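ActII protein (Streptomyces coelicolor, PDB 2OPT) is a TetR-family transcriptional repressor that probably binds regulatory DNA and, as a dimer, takes up actinorhodin or its biosynthetic precursor (S)-DNPA. Local coordinates at residues A[110-113]-A[114-118]; A[131-134]-A[135-139]. All coordinates share one frame; numbering follows the deposited sequence. Where two conformers were deposited one is given.

Contact 1: residues A[110-113]-A[114-118]; sequences GMVG and MERTM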
ATOM      1  N   GLY A 110     -11.705  16.392   0.544  1.00 29.27           N
ATOM      2  CA  GLY A 110     -10.368  15.904   0.279  1.00 29.92           C
ATOM      3  C   GLY A 110      -9.391  17.036   0.040  1.00 31.58           C
ATOM      4  O   GLY A 110      -8.263  16.986   0.556  1.00 30.53           O
ATOM      5  N   MET A 111      -9.768  17.977  -0.840  1.00 31.77           N
ATOM      6  CA  MET A 111      -8.877  19.067  -1.164  0.50 33.07           C
ATOM      7  C   MET A 111      -8.581  19.949   0.067  1.00 31.99           C
ATOM      8  O   MET A 111      -7.463  20.310   0.273  1.00 31.51           O
ATOM      9  CB  MET A 111      -9.389  19.856  -2.379  0.50 34.43           C
ATOM     10  CG  MET A 111     -10.687  20.641  -2.145  0.50 36.37           C
ATOM     11  SD  MET A 111     -11.125  21.809  -3.450  0.50 40.56           S
ATOM     12  CE  MET A 111      -9.502  22.529  -3.838  0.50 40.58           C
ATOM     13  N   VAL A 112      -9.567  20.268   0.898  1.00 31.10           N
ATOM     14  CA  VAL A 112      -9.316  21.018   2.128  1.00 31.95           C
ATOM     15  C   VAL A 112      -8.349  20.214   3.014  1.00 32.72           C
ATOM     16  O   VAL A 112      -7.380  20.753   3.565  1.00 34.72           O
ATOM     17  CB  VAL A 112     -10.665  21.308   2.892  1.00 33.09           C
ATOM     18  CG1 VAL A 112     -10.415  21.909   4.274  1.00 34.45           C
ATOM     19  CG2 VAL A 112     -11.566  22.213   2.036  1.00 31.93           C
ATOM     20  N   GLY A 113      -8.559  18.902   3.095  1.00 31.20           N
ATOM     21  CA  GLY A 113      -7.740  18.048   3.950  1.00 29.74           C
ATOM     22  C   GLY A 113      -6.301  18.064   3.471  1.00 28.52           C
ATOM     23  O   GLY A 113      -5.386  18.063   4.263  1.00 27.60           O
ATOM     24  N   MET A 114      -6.115  18.066   2.166  1.00 29.06           N
ATOM     25  CA  MET A 114      -4.802  18.042   1.590  1.00 31.20           C
ATOM     26  C   MET A 114      -4.099  19.391   1.800  1.00 29.72           C
ATOM     27  O   MET A 114      -2.910  19.454   2.117  1.00 31.81           O
ATOM     28  CB  MET A 114      -4.862  17.697   0.097  1.00 29.25           C
ATOM     29  CG  MET A 114      -3.463  17.221  -0.390  1.00 34.03           C
ATOM     30  SD  MET A 114      -3.392  16.687  -2.122  1.00 42.39           S
ATOM     31  CE  MET A 114      -4.800  15.577  -2.216  1.00 40.55           C
ATOM     32  N   GLU A 115      -4.823  20.475   1.605  1.00 29.44           N
ATOM     33  CA  GLU A 115      -4.278  21.793   1.915  1.00 28.10           C
ATOM     34  C   GLU A 115      -3.770  21.879   3.350  1.00 27.01           C
ATOM     35  O   GLU A 115      -2.696  22.376   3.608  1.00 27.19           O
ATOM     36  CB  GLU A 115      -5.333  22.849   1.626  1.00 30.00           C
ATOM     37  CG  GLU A 115      -4.914  24.327   1.866  1.00 31.00           C
ATOM     38  CD  GLU A 115      -3.747  24.791   1.066  1.00 34.54           C
ATOM     39  OE1 GLU A 115      -3.522  24.336  -0.070  1.00 34.30           O
ATOM     40  OE2 GLU A 115      -3.052  25.694   1.577  1.00 36.72           O
ATOM     41  N   ARG A 116      -4.600  21.498   4.312  1.00 25.23           N
ATOM     42  CA  ARG A 116      -4.222  21.527   5.687  1.00 25.04           C
ATOM     43  C   ARG A 116      -3.056  20.590   5.980  1.00 26.27           C
ATOM     44  O   ARG A 116      -2.130  20.964   6.715  1.00 26.66           O
ATOM     45  CB  ARG A 116      -5.463  21.173   6.533  1.00 24.36           C
ATOM     46  CG  ARG A 116      -6.570  22.271   6.382  1.00 25.86           C
ATOM     47  CD  ARG A 116      -7.809  21.934   7.206  1.00 29.11           C
ATOM     48  NE  ARG A 116      -7.466  21.967   8.623  1.00 33.22           N
ATOM     49  CZ  ARG A 116      -7.366  23.075   9.358  1.00 39.37           C
ATOM     50  NH1 ARG A 116      -7.558  24.295   8.809  1.00 35.24           N
ATOM     51  NH2 ARG A 116      -7.043  22.968  10.666  1.00 38.43           N
ATOM     52  N   THR A 117      -3.074  19.389   5.392  1.00 26.36           N
ATOM     53  CA  THR A 117      -1.971  18.446   5.539  1.00 27.73           C
ATOM     54  C   THR A 117      -0.664  19.077   5.065  1.00 28.53           C
ATOM     55  O   THR A 117       0.349  19.097   5.778  1.00 29.28           O
ATOM     56  CB  THR A 117      -2.240  17.153   4.720  1.00 29.20           C
ATOM     57  OG1 THR A 117      -3.365  16.446   5.276  1.00 29.18           O
ATOM     58  CG2 THR A 117      -1.007  16.200   4.738  1.00 28.41           C
ATOM     59  N   MET A 118      -0.668  19.612   3.865  1.00 27.92           N
ATOM     60  CA  MET A 118       0.534  20.209   3.366  1.00 28.25           C
ATOM     61  C   MET A 118       0.932  21.422   4.193  1.00 29.78           C
ATOM     62  O   MET A 118       2.112  21.648   4.399  1.00 30.55           O
ATOM     63  CB  MET A 118       0.329  20.641   1.917  1.00 28.05           C
ATOM     64  CG  MET A 118       0.194  19.439   1.002  1.00 29.07           C
ATOM     65  SD  MET A 118       1.637  18.337   1.069  1.00 32.47           S
ATOM     66  CE  MET A 118       0.877  16.803   0.610  1.00 33.51           C
TER

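Contact 2: residues A[131-134]-A[135-139]; sequences AAYG and GDLLS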
ATOM      1  N   ALA A 131       7.892  17.431   1.435  1.00 33.71           N
ATOM      2  CA  ALA A 131       6.552  17.738   1.992  1.00 32.45           C
ATOM      3  C   ALA A 131       5.469  17.031   1.168  1.00 32.90           C
ATOM      4  O   ALA A 131       4.612  16.315   1.684  1.00 33.95           O
ATOM      5  CB  ALA A 131       6.306  19.224   1.954  1.00 33.48           C
ATOM      6  N   ALA A 132       5.514  17.262  -0.128  1.00 34.09           N
ATOM      7  CA  ALA A 132       4.615  16.652  -1.083  1.00 34.23           C
ATOM      8  C   ALA A 132       4.695  15.137  -1.059  1.00 33.47           C
ATOM      9  O   ALA A 132       3.678  14.466  -0.827  1.00 33.96           O
ATOM     10  CB  ALA A 132       4.916  17.193  -2.473  1.00 34.27           C
ATOM     11  N   TYR A 133       5.888  14.578  -1.261  1.00 33.20           N
ATOM     12  CA  TYR A 133       6.045  13.121  -1.211  1.00 32.77           C
ATOM     13  C   TYR A 133       5.671  12.540   0.162  1.00 32.78           C
ATOM     14  O   TYR A 133       5.023  11.469   0.241  1.00 32.04           O
ATOM     15  CB  TYR A 133       7.437  12.651  -1.694  1.00 36.70           C
ATOM     16  CG  TYR A 133       7.518  11.149  -1.693  1.00 37.97           C
ATOM     17  CD1 TYR A 133       6.973  10.397  -2.738  1.00 42.48           C
ATOM     18  CD2 TYR A 133       8.121  10.476  -0.630  1.00 37.56           C
ATOM     19  CE1 TYR A 133       7.007   9.012  -2.708  1.00 43.04           C
ATOM     20  CE2 TYR A 133       8.152   9.081  -0.579  1.00 36.10           C
ATOM     21  CZ  TYR A 133       7.584   8.366  -1.602  1.00 41.44           C
ATOM     22  OH  TYR A 133       7.645   6.998  -1.535  1.00 41.74           O
ATOM     23  N   GLY A 134       6.003  13.258   1.232  1.00 31.33           N
ATOM     24  CA  GLY A 134       5.741  12.745   2.590  1.00 31.11           C
ATOM     25  C   GLY A 134       4.284  12.594   2.849  1.00 31.64           C
ATOM     26  O   GLY A 134       3.852  11.638   3.514  1.00 34.39           O
ATOM     27  N   GLY A 135       3.510  13.587   2.419  1.00 30.48           N
ATOM     28  CA  GLY A 135       2.093  13.511   2.500  1.00 30.22           C
ATOM     29  C   GLY A 135       1.541  12.264   1.821  1.00 31.36           C
ATOM     30  O   GLY A 135       0.615  11.647   2.326  1.00 29.48           O
ATOM     31  N   ASP A 136       2.050  11.959   0.647  1.00 30.50           N
ATOM     32  CA  ASP A 136       1.645  10.794  -0.135  1.00 33.60           C
ATOM     33  C   ASP A 136       1.990   9.494   0.615  1.00 32.86           C
ATOM     34  O   ASP A 136       1.149   8.595   0.734  1.00 33.31           O
ATOM     35  CB  ASP A 136       2.398  10.776  -1.487  1.00 34.05           C
ATOM     36  CG  ASP A 136       1.736   9.827  -2.519  1.00 41.69           C
ATOM     37  OD1 ASP A 136       0.527   9.967  -2.776  1.00 47.88           O
ATOM     38  OD2 ASP A 136       2.391   8.938  -3.076  1.00 47.23           O
ATOM     39  N   LEU A 137       3.259   9.391   1.062  1.00 32.12           N
ATOM     40  CA  LEU A 137       3.776   8.209   1.710  1.00 30.62           C
ATOM     41  C   LEU A 137       2.992   7.997   3.023  1.00 30.61           C
ATOM     42  O   LEU A 137       2.647   6.891   3.390  1.00 32.21           O
ATOM     43  CB  LEU A 137       5.296   8.348   1.998  1.00 32.07           C
ATOM     44  CG  LEU A 137       5.923   7.194   2.837  1.00 30.48           C
ATOM     45  CD1 LEU A 137       5.778   5.910   2.060  1.00 33.84           C
ATOM     46  CD2 LEU A 137       7.404   7.369   3.270  1.00 28.20           C
ATOM     47  N   LEU A 138       2.648   9.068   3.700  1.00 28.36           N
ATOM     48  CA  LEU A 138       1.882   8.915   4.952  1.00 29.00           C
ATOM     49  C   LEU A 138       0.472   8.376   4.681  1.00 29.34           C
ATOM     50  O   LEU A 138      -0.001   7.434   5.339  1.00 29.28           O
ATOM     51  CB  LEU A 138       1.805  10.286   5.566  1.00 28.16           C
ATOM     52  CG  LEU A 138       2.734  10.657   6.718  1.00 29.86           C
ATOM     53  CD1 LEU A 138       3.556   9.609   7.345  1.00 31.20           C
ATOM     54  CD2 LEU A 138       3.194  12.098   6.854  1.00 28.43           C
ATOM     55  N   SER A 139      -0.210   8.958   3.687  1.00 30.14           N
ATOM     56  CA  SER A 139      -1.541   8.525   3.352  1.00 29.74           C
ATOM     57  C   SER A 139      -1.553   7.109   2.804  1.00 30.53           C
ATOM     58  O   SER A 139      -2.455   6.336   3.114  1.00 31.31           O
ATOM     59  CB  SER A 139      -2.275   9.541   2.468  1.00 30.68           C
ATOM     60  OG  SER A 139      -1.850   9.444   1.109  1.00 36.71           O
TER

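Contact 1: residues A[110-113]-A[114-118]
Val112 and Arg116 lie side by side one turn apart on the helix 108-123, in the regulatory C-terminal domain of a TetR-like fold. From Arg116 the side chain can be followed outward. CB rests 3.6 Å from Val112 O, and CG comes closer to that same oxygen, at 3.3 Å. CG sits anti to the carbonyl carbon (chi1 -65°), which turns the chain back toward the preceding turn. CD then reaches Val112 CG1 at 3.9 Å, the one contact between side chains across the two segments. Past a bend at chi3 the guanidinium leaves this turn: NH1 forms a salt bridge with Glu69 and NH2 donates to Val67 O, tying the helix to the connection between helices 50-61 and 75-92. Val112 O also accepts Arg116 N in a backbone bond.

On another side of the helix the carboxylate of Glu115 crosses to the second subunit, where OE1 accepts from Leu185 N and OE2 from Asn184 ND2. Glu115 also packs on Pro183 and Met114 on Leu185 of that subunit, so this face belongs to the dimer contact.

Gly113 O is gripped twice by Thr117, where chi1 of -66° sets OG1 anti to the carbonyl carbon, beside the backbone N, on the side facing the preceding turn. Without the hydroxyl, as with an alanine here, Gly113 O would probably keep just the backbone bond from this residue. Thr117 N and OG1 approach from opposite faces of the carbonyl plane, with OG1 2.8 Å from Gly113 O and 36° out of that plane.

Contact 2: residues A[131-134]-A[135-139]
CE2 of Tyr133 rests 3.9 Å from Leu137 CB, a contact made along helix 128-150 of the TetR-like C-terminal domain, where four successive i to i+4 bonds join 131-134 to 135-139. Ala131 O receives Gly135 N, and Tyr133 O receives Leu137 N at 2.8 Å. Gly134 O takes Leu138 N, also at 2.8 Å. The bond from Asp136 N to Ala132 O is weak, stretched to 3.3 Å.

The Tyr133 ring, its CG anti to the backbone N (chi1 -177°), swings along the helix to make the contact with Leu137. Its hydroxyl has a weak hydrogen bond to Glu145 of the second subunit, while the side chain packs on Phe141 of that subunit. Asp136 OD2 faces Arg200 of the same neighbour in a long, weak ion pair.

Leu138 CB lies 3.2 Å from Gly134 O, and the side chain, whose outer branch is uncertain as modelled, packs on Ile208 and Leu212 of helix 197-219. Further on, Ser139 OG turns back to Asp136 O at 3.1 Å, an acceptor shared with the hydroxyl of Thr140.

The main-chain polar groups are thus largely spent within the helix, leaving apolar surface to pack against its own subunit and the second one, while the polar contacts of Tyr133 and Asp136 across the dimer are weak.

Contacts 1 and 2 are short lengths of two consecutive helices, 108-123 and 128-150, with centres about 12 Å apart. Met118 joins them: its SD packs 3.6 Å from Ala131 O, and its CE reaches Ala132 and Gly135. Both touch the second subunit, but their settings differ. Contact 1 is partly buried, with an exposed valine, and its charged side chains have firm partners beyond the helix. Contact 2 is mostly buried, and hydrophobic packing dominates there: Leu138 meets helices 75-92, 108-123 and 197-219, whereas the polar contacts of Tyr133 and Asp136 with the other subunit are weak. Helix 108-123 is also met by Ala131, on Arg122.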